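Local structure of beta-xylosidase (Uncultured organism, 4MLG) at residues 137-140 with 146-149; 186-189 with 194-197; 142-147 with 252-257; 15-20 with 224-229; 235-240 with 275-280. The protein probably hydrolyses xylo-oligosaccharides to release xylose, acting as a calcium-containing beta-propeller beta-xylosidase of glycoside hydrolase family 43. All blocks are in the same frame, centred on the assembly; numbering follows the deposited sequence.

Interaction 1. Residues 137-140 with 146-149; sequences PCIW and EYYM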
# COMPACT_ATOMS: atom_id res chain seq x y z
N PRO A 137 0.39 16.07 3.98
CA PRO A 137 -0.58 16.11 5.08
C PRO A 137 -0.53 17.43 5.84
O PRO A 137 0.52 18.06 5.94
CB PRO A 137 -0.10 14.98 5.99
CG PRO A 137 1.37 14.94 5.77
CD PRO A 137 1.57 15.26 4.32
N CYS A 138 -1.69 17.84 6.35
CA CYS A 138 -1.79 19.01 7.21
C CYS A 138 -2.61 18.65 8.44
O CYS A 138 -3.73 18.17 8.32
CB CYS A 138 -2.47 20.16 6.45
SG CYS A 138 -3.04 21.52 7.51
N ILE A 139 -2.04 18.86 9.62
CA ILE A 139 -2.72 18.48 10.85
C ILE A 139 -3.30 19.69 11.57
O ILE A 139 -2.56 20.57 12.02
CB ILE A 139 -1.80 17.71 11.81
CG1 ILE A 139 -0.94 16.71 11.03
CG2 ILE A 139 -2.62 17.00 12.87
CD1 ILE A 139 -1.74 15.64 10.33
N TRP A 140 -4.63 19.72 11.69
CA TRP A 140 -5.32 20.88 12.23
C TRP A 140 -5.99 20.61 13.58
O TRP A 140 -6.93 19.82 13.67
CB TRP A 140 -6.36 21.38 11.23
CG TRP A 140 -7.30 22.40 11.79
CD1 TRP A 140 -8.65 22.26 11.95
CD2 TRP A 140 -6.97 23.70 12.26
NE1 TRP A 140 -9.18 23.40 12.50
CE2 TRP A 140 -8.16 24.31 12.70
CE3 TRP A 140 -5.77 24.43 12.36
CZ2 TRP A 140 -8.20 25.59 13.23
CZ3 TRP A 140 -5.81 25.71 12.89
CH2 TRP A 140 -7.02 26.28 13.31
N GLU A 146 -10.73 17.90 18.72
CA GLU A 146 -10.19 16.84 17.87
C GLU A 146 -9.08 17.36 16.96
O GLU A 146 -8.91 18.57 16.80
CB GLU A 146 -11.31 16.22 17.03
CG GLU A 146 -12.49 15.69 17.83
CD GLU A 146 -12.15 14.45 18.64
OE1 GLU A 146 -11.11 13.81 18.37
OE2 GLU A 146 -12.93 14.12 19.56
N TYR A 147 -8.33 16.44 16.36
CA TYR A 147 -7.27 16.80 15.42
C TYR A 147 -7.57 16.20 14.05
O TYR A 147 -7.81 15.00 13.92
CB TYR A 147 -5.91 16.30 15.93
CG TYR A 147 -5.33 17.12 17.06
CD1 TYR A 147 -4.14 17.82 16.89
CD2 TYR A 147 -5.96 17.20 18.29
CE1 TYR A 147 -3.59 18.57 17.92
CE2 TYR A 147 -5.43 17.95 19.33
CZ TYR A 147 -4.24 18.63 19.13
OH TYR A 147 -3.71 19.37 20.16
N TYR A 148 -7.56 17.05 13.03
CA TYR A 148 -7.91 16.62 11.68
C TYR A 148 -6.72 16.67 10.73
O TYR A 148 -5.89 17.58 10.80
CB TYR A 148 -9.05 17.49 11.13
CG TYR A 148 -10.32 17.43 11.95
CD1 TYR A 148 -11.33 16.53 11.64
CD2 TYR A 148 -10.52 18.28 13.03
CE1 TYR A 148 -12.49 16.47 12.38
CE2 TYR A 148 -11.68 18.23 13.78
CZ TYR A 148 -12.66 17.32 13.45
OH TYR A 148 -13.82 17.27 14.20
N MET A 149 -6.63 15.68 9.84
CA MET A 149 -5.59 15.66 8.81
C MET A 149 -6.17 16.00 7.45
O MET A 149 -7.17 15.43 7.03
CB MET A 149 -4.91 14.29 8.74
CG MET A 149 -3.98 14.14 7.53
SD MET A 149 -3.31 12.48 7.28
CE MET A 149 -2.14 12.38 8.62

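Interaction 2. Residues 186-189 with 194-197; sequences VRLR and EFAE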
# COMPACT_ATOMS: atom_id res chain seq x y z
N VAL A 186 -9.62 13.70 7.25
CA VAL A 186 -9.87 12.57 8.13
C VAL A 186 -9.56 12.93 9.58
O VAL A 186 -8.58 13.63 9.87
CB VAL A 186 -9.07 11.32 7.69
CG1 VAL A 186 -7.57 11.59 7.72
CG2 VAL A 186 -9.42 10.12 8.55
N ARG A 187 -10.41 12.48 10.50
CA ARG A 187 -10.20 12.74 11.92
C ARG A 187 -9.26 11.70 12.51
O ARG A 187 -9.41 10.50 12.28
CB ARG A 187 -11.54 12.74 12.67
CG ARG A 187 -11.41 13.04 14.16
CD ARG A 187 -12.77 13.12 14.84
NE ARG A 187 -13.51 11.86 14.76
CZ ARG A 187 -13.44 10.89 15.66
NH1 ARG A 187 -12.65 11.03 16.72
NH2 ARG A 187 -14.15 9.78 15.50
N LEU A 188 -8.27 12.17 13.27
CA LEU A 188 -7.33 11.28 13.94
C LEU A 188 -7.85 10.89 15.32
O LEU A 188 -8.47 11.71 16.00
CB LEU A 188 -5.96 11.95 14.06
CG LEU A 188 -5.21 12.24 12.77
CD1 LEU A 188 -4.03 13.15 13.03
CD2 LEU A 188 -4.76 10.94 12.12
N ARG A 189 -7.59 9.65 15.72
CA ARG A 189 -7.95 9.22 17.07
C ARG A 189 -6.96 9.80 18.08
O ARG A 189 -5.93 10.36 17.69
CB ARG A 189 -8.02 7.69 17.16
CG ARG A 189 -6.74 6.97 16.78
CD ARG A 189 -6.90 5.46 16.91
NE ARG A 189 -5.61 4.79 17.08
CZ ARG A 189 -5.43 3.48 16.96
NH1 ARG A 189 -6.45 2.69 16.67
NH2 ARG A 189 -4.22 2.97 17.13
N GLU A 194 -3.29 6.48 14.37
CA GLU A 194 -4.14 5.97 13.30
C GLU A 194 -5.32 6.90 13.03
O GLU A 194 -5.59 7.82 13.79
CB GLU A 194 -4.66 4.57 13.64
CG GLU A 194 -3.58 3.51 13.79
CD GLU A 194 -2.87 3.20 12.48
OE1 GLU A 194 -3.41 3.56 11.41
OE2 GLU A 194 -1.78 2.60 12.53
N PHE A 195 -6.02 6.63 11.93
CA PHE A 195 -7.24 7.36 11.60
C PHE A 195 -8.37 6.90 12.52
O PHE A 195 -8.41 5.74 12.92
CB PHE A 195 -7.64 7.13 10.14
CG PHE A 195 -6.66 7.68 9.14
CD1 PHE A 195 -5.74 8.65 9.50
CD2 PHE A 195 -6.65 7.22 7.83
CE1 PHE A 195 -4.83 9.16 8.58
CE2 PHE A 195 -5.75 7.72 6.90
CZ PHE A 195 -4.84 8.69 7.28
N ALA A 196 -9.27 7.82 12.86
CA ALA A 196 -10.42 7.47 13.69
C ALA A 196 -11.62 7.09 12.83
O ALA A 196 -12.57 6.48 13.31
CB ALA A 196 -10.77 8.63 14.61
N GLU A 197 -11.55 7.46 11.56
CA GLU A 197 -12.64 7.22 10.62
C GLU A 197 -12.09 7.09 9.21
O GLU A 197 -10.88 7.13 9.00
CB GLU A 197 -13.64 8.37 10.67
CG GLU A 197 -13.04 9.70 10.25
CD GLU A 197 -14.06 10.83 10.23
OE1 GLU A 197 -15.22 10.58 10.61
OE2 GLU A 197 -13.69 11.95 9.83

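Interaction 3. Residues 142-147 with 252-257; sequences DKDGEY and DNPYGP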
# COMPACT_ATOMS: atom_id res chain seq x y z
N ASP A 142 -8.49 21.43 15.71
CA ASP A 142 -9.76 22.16 15.67
C ASP A 142 -10.24 22.53 17.08
O ASP A 142 -9.80 21.95 18.07
CB ASP A 142 -10.83 21.33 14.96
CG ASP A 142 -12.06 22.13 14.62
OD1 ASP A 142 -12.13 22.67 13.49
OD2 ASP A 142 -12.97 22.24 15.48
N LYS A 143 -11.15 23.50 17.14
CA LYS A 143 -11.68 23.98 18.41
C LYS A 143 -12.56 22.96 19.12
O LYS A 143 -12.85 23.10 20.31
CB LYS A 143 -12.47 25.28 18.18
CG LYS A 143 -13.58 25.15 17.15
CD LYS A 143 -14.33 26.46 16.99
CE LYS A 143 -15.45 26.34 15.97
NZ LYS A 143 -16.22 27.61 15.83
N ASP A 144 -12.99 21.92 18.40
CA ASP A 144 -13.84 20.90 19.00
C ASP A 144 -13.06 19.93 19.88
O ASP A 144 -13.64 19.06 20.53
CB ASP A 144 -14.63 20.13 17.92
CG ASP A 144 -13.73 19.49 16.88
OD1 ASP A 144 -12.50 19.46 17.07
OD2 ASP A 144 -14.27 19.00 15.86
N GLY A 145 -11.74 20.09 19.90
CA GLY A 145 -10.88 19.25 20.72
C GLY A 145 -10.22 18.14 19.93
O GLY A 145 -9.28 17.50 20.40
N GLU A 146 -10.73 17.90 18.72
CA GLU A 146 -10.19 16.84 17.87
C GLU A 146 -9.08 17.36 16.96
O GLU A 146 -8.91 18.57 16.80
CB GLU A 146 -11.31 16.22 17.03
CG GLU A 146 -12.49 15.69 17.83
CD GLU A 146 -12.15 14.45 18.64
OE1 GLU A 146 -11.11 13.81 18.37
OE2 GLU A 146 -12.93 14.12 19.56
N TYR A 147 -8.33 16.44 16.36
CA TYR A 147 -7.27 16.80 15.42
C TYR A 147 -7.57 16.20 14.05
O TYR A 147 -7.81 15.00 13.92
CB TYR A 147 -5.91 16.30 15.93
CG TYR A 147 -5.33 17.12 17.06
CD1 TYR A 147 -4.14 17.82 16.89
CD2 TYR A 147 -5.96 17.20 18.29
CE1 TYR A 147 -3.59 18.57 17.92
CE2 TYR A 147 -5.43 17.95 19.33
CZ TYR A 147 -4.24 18.63 19.13
OH TYR A 147 -3.71 19.37 20.16
N ASP A 252 -17.34 26.90 7.60
CA ASP A 252 -17.73 27.09 8.99
C ASP A 252 -17.42 25.88 9.87
O ASP A 252 -17.70 25.88 11.07
CB ASP A 252 -19.21 27.46 9.09
CG ASP A 252 -20.13 26.33 8.65
OD1 ASP A 252 -19.70 25.49 7.83
OD2 ASP A 252 -21.28 26.27 9.14
N ASN A 253 -16.85 24.84 9.26
CA ASN A 253 -16.50 23.62 10.00
C ASN A 253 -15.43 22.81 9.26
O ASN A 253 -15.31 22.92 8.04
CB ASN A 253 -17.75 22.78 10.25
CG ASN A 253 -18.26 22.09 9.01
OD1 ASN A 253 -17.97 20.92 8.77
ND2 ASN A 253 -19.04 22.81 8.21
N PRO A 254 -14.65 22.01 10.00
CA PRO A 254 -13.54 21.25 9.41
C PRO A 254 -13.95 20.27 8.31
O PRO A 254 -13.10 19.88 7.50
CB PRO A 254 -12.96 20.48 10.61
CG PRO A 254 -14.03 20.52 11.66
CD PRO A 254 -14.71 21.83 11.46
N TYR A 255 -15.22 19.88 8.27
CA TYR A 255 -15.70 18.95 7.26
C TYR A 255 -16.40 19.68 6.11
O TYR A 255 -16.07 19.47 4.94
CB TYR A 255 -16.67 17.94 7.86
CG TYR A 255 -16.03 16.91 8.77
CD1 TYR A 255 -15.34 15.83 8.24
CD2 TYR A 255 -16.12 17.02 10.15
CE1 TYR A 255 -14.76 14.88 9.06
CE2 TYR A 255 -15.54 16.08 10.98
CZ TYR A 255 -14.86 15.01 10.43
OH TYR A 255 -14.28 14.07 11.25
N GLY A 256 -17.37 20.52 6.46
CA GLY A 256 -18.25 21.18 5.51
C GLY A 256 -17.55 21.81 4.33
O GLY A 256 -16.40 22.24 4.44
N PRO A 257 -18.24 21.87 3.17
CA PRO A 257 -17.68 22.37 1.91
C PRO A 257 -17.08 23.76 2.05
O PRO A 257 -17.61 24.60 2.78
CB PRO A 257 -18.91 22.42 1.00
CG PRO A 257 -19.80 21.36 1.53
CD PRO A 257 -19.62 21.40 3.02

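Interaction 4. Residues 15-20 with 224-229; sequences DPAAHV and ASWMHY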
# COMPACT_ATOMS: atom_id res chain seq x y z
N ASP A 15 8.69 23.76 1.29
CA ASP A 15 7.42 23.34 1.88
C ASP A 15 7.33 23.63 3.38
O ASP A 15 7.14 22.71 4.17
CB ASP A 15 7.19 21.84 1.62
CG ASP A 15 7.48 21.44 0.19
OD1 ASP A 15 7.13 22.22 -0.73
OD2 ASP A 15 8.06 20.36 -0.02
N PRO A 16 7.47 24.91 3.76
CA PRO A 16 7.55 25.23 5.19
C PRO A 16 6.23 25.03 5.91
O PRO A 16 5.17 25.29 5.35
CB PRO A 16 7.92 26.72 5.18
CG PRO A 16 7.33 27.23 3.92
CD PRO A 16 7.45 26.12 2.92
N ALA A 17 6.30 24.55 7.15
CA ALA A 17 5.13 24.36 7.98
C ALA A 17 5.40 24.99 9.34
O ALA A 17 6.14 24.44 10.15
CB ALA A 17 4.81 22.89 8.13
N ALA A 18 4.80 26.15 9.58
CA ALA A 18 5.09 26.92 10.79
C ALA A 18 4.06 26.72 11.90
O ALA A 18 2.85 26.69 11.65
CB ALA A 18 5.24 28.39 10.45
N HIS A 19 4.55 26.59 13.12
CA HIS A 19 3.70 26.43 14.30
C HIS A 19 4.28 27.22 15.46
O HIS A 19 5.48 27.49 15.50
CB HIS A 19 3.60 24.95 14.69
CG HIS A 19 2.87 24.11 13.69
ND1 HIS A 19 1.56 23.71 13.87
CD2 HIS A 19 3.26 23.59 12.50
CE1 HIS A 19 1.18 22.98 12.83
NE2 HIS A 19 2.20 22.89 11.99
N VAL A 20 3.43 27.58 16.41
CA VAL A 20 3.87 28.31 17.59
C VAL A 20 3.89 27.41 18.82
O VAL A 20 2.84 27.03 19.34
CB VAL A 20 2.98 29.54 17.86
CG1 VAL A 20 3.54 30.34 19.02
CG2 VAL A 20 2.87 30.40 16.62
N ALA A 224 -0.57 20.87 -1.40
CA ALA A 224 -0.25 21.80 -0.32
C ALA A 224 -1.45 22.25 0.51
O ALA A 224 -1.70 23.44 0.65
CB ALA A 224 0.50 23.02 -0.87
N SER A 225 -2.18 21.28 1.07
CA SER A 225 -3.32 21.59 1.93
C SER A 225 -2.88 22.31 3.20
O SER A 225 -1.87 21.95 3.81
CB SER A 225 -4.07 20.31 2.30
OG SER A 225 -4.79 19.79 1.19
N TRP A 226 -3.64 23.33 3.59
CA TRP A 226 -3.41 24.01 4.86
C TRP A 226 -4.70 24.60 5.41
O TRP A 226 -5.56 25.04 4.65
CB TRP A 226 -2.35 25.11 4.71
CG TRP A 226 -1.95 25.72 6.02
CD1 TRP A 226 -2.45 26.86 6.58
CD2 TRP A 226 -0.98 25.22 6.95
NE1 TRP A 226 -1.85 27.10 7.79
CE2 TRP A 226 -0.94 26.11 8.04
CE3 TRP A 226 -0.13 24.11 6.96
CZ2 TRP A 226 -0.09 25.92 9.13
CZ3 TRP A 226 0.71 23.92 8.04
CH2 TRP A 226 0.72 24.82 9.11
N MET A 227 -4.84 24.60 6.73
CA MET A 227 -6.05 25.06 7.39
C MET A 227 -5.73 25.93 8.59
O MET A 227 -4.93 25.55 9.44
CB MET A 227 -6.90 23.87 7.84
CG MET A 227 -8.19 24.24 8.54
SD MET A 227 -9.47 24.80 7.40
CE MET A 227 -9.74 23.31 6.45
N HIS A 228 -6.34 27.11 8.66
CA HIS A 228 -6.21 27.96 9.84
C HIS A 228 -7.53 28.66 10.19
O HIS A 228 -8.51 28.54 9.46
CB HIS A 228 -5.06 28.97 9.69
CG HIS A 228 -5.39 30.14 8.81
ND1 HIS A 228 -5.06 30.18 7.47
CD2 HIS A 228 -5.99 31.32 9.08
CE1 HIS A 228 -5.45 31.33 6.96
NE2 HIS A 228 -6.02 32.04 7.92
N TYR A 229 -7.53 29.38 11.30
CA TYR A 229 -8.76 29.94 11.85
C TYR A 229 -8.57 31.41 12.22
O TYR A 229 -7.70 31.75 13.02
CB TYR A 229 -9.19 29.14 13.07
CG TYR A 229 -10.60 29.38 13.54
CD1 TYR A 229 -11.68 28.83 12.86
CD2 TYR A 229 -10.86 30.14 14.67
CE1 TYR A 229 -12.98 29.04 13.29
CE2 TYR A 229 -12.15 30.36 15.10
CZ TYR A 229 -13.21 29.81 14.41
OH TYR A 229 -14.49 30.02 14.84

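Interaction 5. Residues 235-240 with 275-280; sequences YFSYST and HSIVEF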
# COMPACT_ATOMS: atom_id res chain seq x y z
N TYR A 235 -10.20 28.88 7.10
CA TYR A 235 -9.50 29.22 5.87
C TYR A 235 -8.70 28.03 5.35
O TYR A 235 -7.66 27.69 5.89
CB TYR A 235 -8.56 30.41 6.09
CG TYR A 235 -9.26 31.73 6.33
CD1 TYR A 235 -9.53 32.59 5.27
CD2 TYR A 235 -9.64 32.13 7.60
CE1 TYR A 235 -10.17 33.80 5.48
CE2 TYR A 235 -10.27 33.34 7.82
CZ TYR A 235 -10.54 34.17 6.75
OH TYR A 235 -11.17 35.37 6.97
N PHE A 236 -9.20 27.41 4.29
CA PHE A 236 -8.48 26.31 3.65
C PHE A 236 -7.71 26.82 2.44
O PHE A 236 -8.30 27.13 1.40
CB PHE A 236 -9.44 25.20 3.24
CG PHE A 236 -8.76 24.04 2.55
CD1 PHE A 236 -8.08 23.09 3.29
CD2 PHE A 236 -8.80 23.92 1.17
CE1 PHE A 236 -7.45 22.02 2.66
CE2 PHE A 236 -8.18 22.86 0.54
CZ PHE A 236 -7.50 21.91 1.28
N SER A 237 -6.40 26.92 2.59
CA SER A 237 -5.54 27.37 1.50
C SER A 237 -4.80 26.19 0.88
O SER A 237 -4.66 25.13 1.50
CB SER A 237 -4.56 28.43 1.98
OG SER A 237 -3.79 27.95 3.07
N TYR A 238 -4.33 26.37 -0.36
CA TYR A 238 -3.74 25.28 -1.12
C TYR A 238 -2.99 25.77 -2.34
O TYR A 238 -3.06 26.95 -2.70
CB TYR A 238 -4.83 24.28 -1.55
CG TYR A 238 -5.94 24.91 -2.36
CD1 TYR A 238 -5.93 24.85 -3.75
CD2 TYR A 238 -7.00 25.55 -1.74
CE1 TYR A 238 -6.95 25.42 -4.49
CE2 TYR A 238 -8.02 26.13 -2.47
CZ TYR A 238 -7.99 26.06 -3.85
OH TYR A 238 -9.00 26.63 -4.58
N SER A 239 -2.26 24.86 -2.99
CA SER A 239 -1.53 25.17 -4.22
C SER A 239 -2.30 24.66 -5.44
O SER A 239 -2.96 23.63 -5.38
CB SER A 239 -0.14 24.56 -4.19
OG SER A 239 0.49 24.64 -5.45
N THR A 240 -2.19 25.39 -6.55
CA THR A 240 -2.90 25.02 -7.77
C THR A 240 -1.97 24.41 -8.81
O THR A 240 -2.38 24.18 -9.95
CB THR A 240 -3.63 26.23 -8.38
OG1 THR A 240 -2.66 27.21 -8.79
CG2 THR A 240 -4.59 26.85 -7.38
N HIS A 275 3.21 26.53 1.13
CA HIS A 275 3.04 27.53 2.17
C HIS A 275 2.54 27.00 3.51
O HIS A 275 2.29 25.81 3.67
CB HIS A 275 2.04 28.58 1.70
CG HIS A 275 0.63 28.09 1.73
ND1 HIS A 275 0.18 27.07 0.91
CD2 HIS A 275 -0.43 28.45 2.49
CE1 HIS A 275 -1.09 26.84 1.16
NE2 HIS A 275 -1.49 27.66 2.12
N SER A 276 2.40 27.93 4.45
CA SER A 276 1.77 27.67 5.75
C SER A 276 1.47 29.02 6.41
O SER A 276 2.34 29.89 6.47
CB SER A 276 2.68 26.84 6.65
OG SER A 276 3.87 27.54 6.97
N ILE A 277 0.25 29.17 6.91
CA ILE A 277 -0.18 30.43 7.51
C ILE A 277 -0.30 30.30 9.03
O ILE A 277 -0.92 29.37 9.54
CB ILE A 277 -1.52 30.90 6.93
CG1 ILE A 277 -1.45 30.94 5.40
CG2 ILE A 277 -1.90 32.26 7.49
CD1 ILE A 277 -2.73 31.38 4.74
N VAL A 278 0.29 31.25 9.75
CA VAL A 278 0.31 31.21 11.21
C VAL A 278 0.42 32.62 11.79
O VAL A 278 1.03 33.50 11.19
CB VAL A 278 1.47 30.32 11.73
CG1 VAL A 278 2.82 30.94 11.36
CG2 VAL A 278 1.37 30.10 13.23
N GLU A 279 -0.20 32.83 12.95
CA GLU A 279 -0.11 34.11 13.64
C GLU A 279 1.00 34.08 14.68
O GLU A 279 1.08 33.16 15.49
CB GLU A 279 -1.45 34.44 14.32
CG GLU A 279 -1.46 35.78 15.05
CD GLU A 279 -2.77 36.03 15.77
OE1 GLU A 279 -3.48 35.05 16.08
OE2 GLU A 279 -3.09 37.21 16.03
N PHE A 280 1.86 35.10 14.66
CA PHE A 280 2.94 35.19 15.63
C PHE A 280 3.14 36.64 16.08
O PHE A 280 3.41 37.53 15.28
CB PHE A 280 4.24 34.63 15.04
CG PHE A 280 5.34 34.45 16.05
CD1 PHE A 280 5.34 33.34 16.89
CD2 PHE A 280 6.36 35.37 16.16
CE1 PHE A 280 6.35 33.17 17.82
CE2 PHE A 280 7.37 35.20 17.09
CZ PHE A 280 7.37 34.10 17.93

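Interaction 1. Residues 137-140 with 146-149
Trp140 and Tyr148 are the hydrogen-bonded pair, and Ile139 and Met149 the non-hydrogen-bonded pair, of an antiparallel beta hairpin whose short strands run 158° apart. Trp140 N meets Tyr148 O at 2.6 Å, and in return Tyr148 N reaches Trp140 O at 2.9 Å. CA-H...O contacts supplement the two bonds, among them Met149 CA to Cys138 O at 3.2 Å. Side chains then sort by face. On the face of Ile139 and Met149 the core of the packing is aliphatic: the Met149 chain runs out extended to SD and bends there (chi3 -72°), which brings CE to 3.7 Å from Ile139 CD1. The same methyl lies 4.2 Å from Pro137 CB, while Met149 CB is 3.8 Å from Ile139 CD1, so that the isoleucine tip touches the methionine at both ends of its chain. The Tyr147 ring borders this core, with Ile139 CG2 at its edge, 4.4 Å from CD1 of that ring. On the opposite face Trp140 and Tyr148 do not stack; the Tyr148 ring turns an edge to Trp140 O and sends its hydroxyl to Asp144 OD2. Beyond the hairpin, Ile139 and Met149 pack on Tyr98, Trp140 lies on Met227 and Tyr229, and the Cys138 side chain is about 5 Å from the calcium ion. The chemistry thus divides by face: the backbone bonds fix the register, the Ile139 and Met149 face is mainly apolar and flanked by tyrosine rings, and the Trp140 and Tyr148 face combines aromatic rings with polar ends, the tyrosine hydroxyl being satisfied by a carboxylate of the turn.

Interaction 2. Residues 186-189 with 194-197
Ala196 N donates to Arg187 O over 2.7 Å, and this is the firm bond of the contact. Two weak bonds flank it: Arg189 N to Glu194 O, and Arg187 N to Glu197 OE2 at 3.4 Å. That carboxylate oxygen is also hydrogen-bonded to Tyr255 OH, while Glu197 OE1 forms a salt bridge with Arg200. Both arginines use their flat groups as surfaces. The Arg187 chain bends at chi3 (61°) and lays one face of its guanidinium on Ala196 CB, 3.7 Å from CZ of the arginine. Arg189, extended from CG to NE, runs beside Glu194 in the same direction, and Glu194 CB lies over the centre of its guanidinium, 3.6 Å from Arg189 CZ. Here it is the aliphatic part of the glutamate that touches: guanidinium and carboxylate planes are 82° apart, and the charges pair elsewhere, Arg189 with Asp191 and Glu194 with Lys130. The apolar part is a CH-pi contact: Val186 CG1 lies over one face of the Phe195 ring, 3.9 Å from its centroid and 16° off the normal. Leu188 CD2 comes in at the edge of that ring, in its plane, 3.6 Å from CD1 of Phe195. With an alanine in place of Phe195, Val186 CG1 would probably lose its aromatic face and Leu188 CD2 its neighbour, opening a gap beside Met149 and Ile129. The chain turns back on itself here, with a single beta bridge, Leu188 to Phe195, in the connection between the antiparallel strands 184-188 and 200-205 of a family 43 beta-propeller.

Interaction 3. Residues 142-147 with 252-257
Asp142 and Pro254 bring two loops of the beta-propeller together, each shaped by Asx turns. The contact itself is small and made by packing: Asp142 CG stands anti to the backbone N (chi1 -167°), and the two side chains cross at about a right angle, with Asp142 OD1 3.4 Å from Pro254 CD. Asp144 adds a marginal touch, its OD2, hydrogen-bonded to Tyr148 OH, lying 4.5 Å from Pro254 CG. Hydrogen bonds work within each loop. Asp142 OD2 takes Asp144 N on its anti side at 2.9 Å, and Asp144 OD1 takes Glu146 N from above the carboxylate plane, also at 2.9 Å. The first of these Asx turns lies within a type I beta turn from Asp142 to Gly145, where phi of 100° would press a beta carbon against the carbonyl oxygen of Asp144 and so calls for glycine; the second carries on from it to Glu146. Outside the loops, Asp142 OD1 is hydrogen-bonded to Tyr234 OH and Trp140 NE1. Replacing Asp142 by an alanine would probably leave Asp144 N, Tyr234 OH and Trp140 NE1 each short of a partner and free the turn to shift. Pro254 packs on Tyr148 and Tyr234. In the second loop Asn253 OD1 accepts from Tyr255 N at 3.0 Å, and its ND2, with the partner near the amide plane, gives to Asp252 OD1 at 2.8 Å.

Interaction 4. Residues 15-20 with 224-229
Trp226 holds its CG anti to the backbone N (chi1 -173°), which sends the indole across toward segment 15-20, and His19, with CG anti to its carbonyl carbon (chi1 -67°), turns its imidazole to meet it. The two rings form an offset edge-to-face pair, the edge of Trp226 toward the face of His19, with the centroids of the imidazole and the six-membered indole ring 5.7 Å apart and their planes at 65°. Trp226 CH2 is the touching atom, 3.8 Å from His19 NE2. That nitrogen is hydrogen-bonded to Asp87 OD1, which would fix the rotation of the imidazole. The same indole edge faces a backbone carbonyl: Ala18 O lies near the ring plane, 3.8 Å from Trp226 CH2, where weakly positive ring hydrogens probably suit an oxygen. Ala17 completes the apolar part through its CB, 4.2 Å from Trp226 CZ3. In the five-membered ring NE1 bonds to Ile277 O, so the two rings of one indole reach different neighbours. The contact joins strands of different sheets of the beta-propeller near its centre, the Trp226 side chain lying about 4 Å from the calcium ion. Strand 223-230 is an edge strand of its sheet, paired with strand 233-239; strand 18-21 pairs with strand 24-32 in another sheet; strand 81-91, through Asp87, and strand 276-280, through Ile277, adjoin both.

Interaction 5. Residues 235-240 with 275-280
Ser237 is the residue of strand 233-239 that carries this contact with His275, the residues before it, Tyr235 and Phe236, turning their rings elsewhere. At Ser237, OG stands between the backbone N and the carbonyl carbon (chi1 56°) and meets His275 NE2 at 2.5 Å in a hydrogen bond that either group could donate. The hydroxyl arrives at the edge of the imidazole, near its plane, with OG 3.4 Å from His275 CD2 and 3.5 Å from CE1, nearly equidistant from the two carbons that flank the nitrogen. A further touch on the same hydroxyl is aliphatic: Ile277 CD1 is 4.0 Å from Ser237 OG. Tyr238 points away at its CB, and its hydroxyl bonds to Arg219 O, so what it offers is backbone, its N 3.6 Å from His275 CE1. His275 directly follows His274 of the calcium site, and its side chain is about 6 Å from the ion; the serine bond thus ties a residue next to the metal site to a neighbouring strand of the beta-propeller. Strand 233-239 runs between strands 223-230 and 246-251, whereas strand 276-280 is an edge strand of a separate four-stranded sheet, beside strand 283-290, and the histidine bridges the two sheets.

From the N terminus, interaction 4 opens at 15-20 and closes at 224-229, a loop of some 200 residues joining an early strand, 18-21, to edge strand 223-230 of another sheet. Within that span, interaction 1 closes a short hairpin and interaction 2 a tight turning back of the chain, on adjacent strands 147-151 and 184-188. Interaction 3 starts on the hairpin turn, sharing Glu146 and Tyr147 with interaction 1, encloses interaction 2 and ends at 252-257, so it crosses both interaction 4 and interaction 5. Interaction 5 follows interaction 4 in series, on the next strand, and links this sheet to strand 276-280 near the calcium ion.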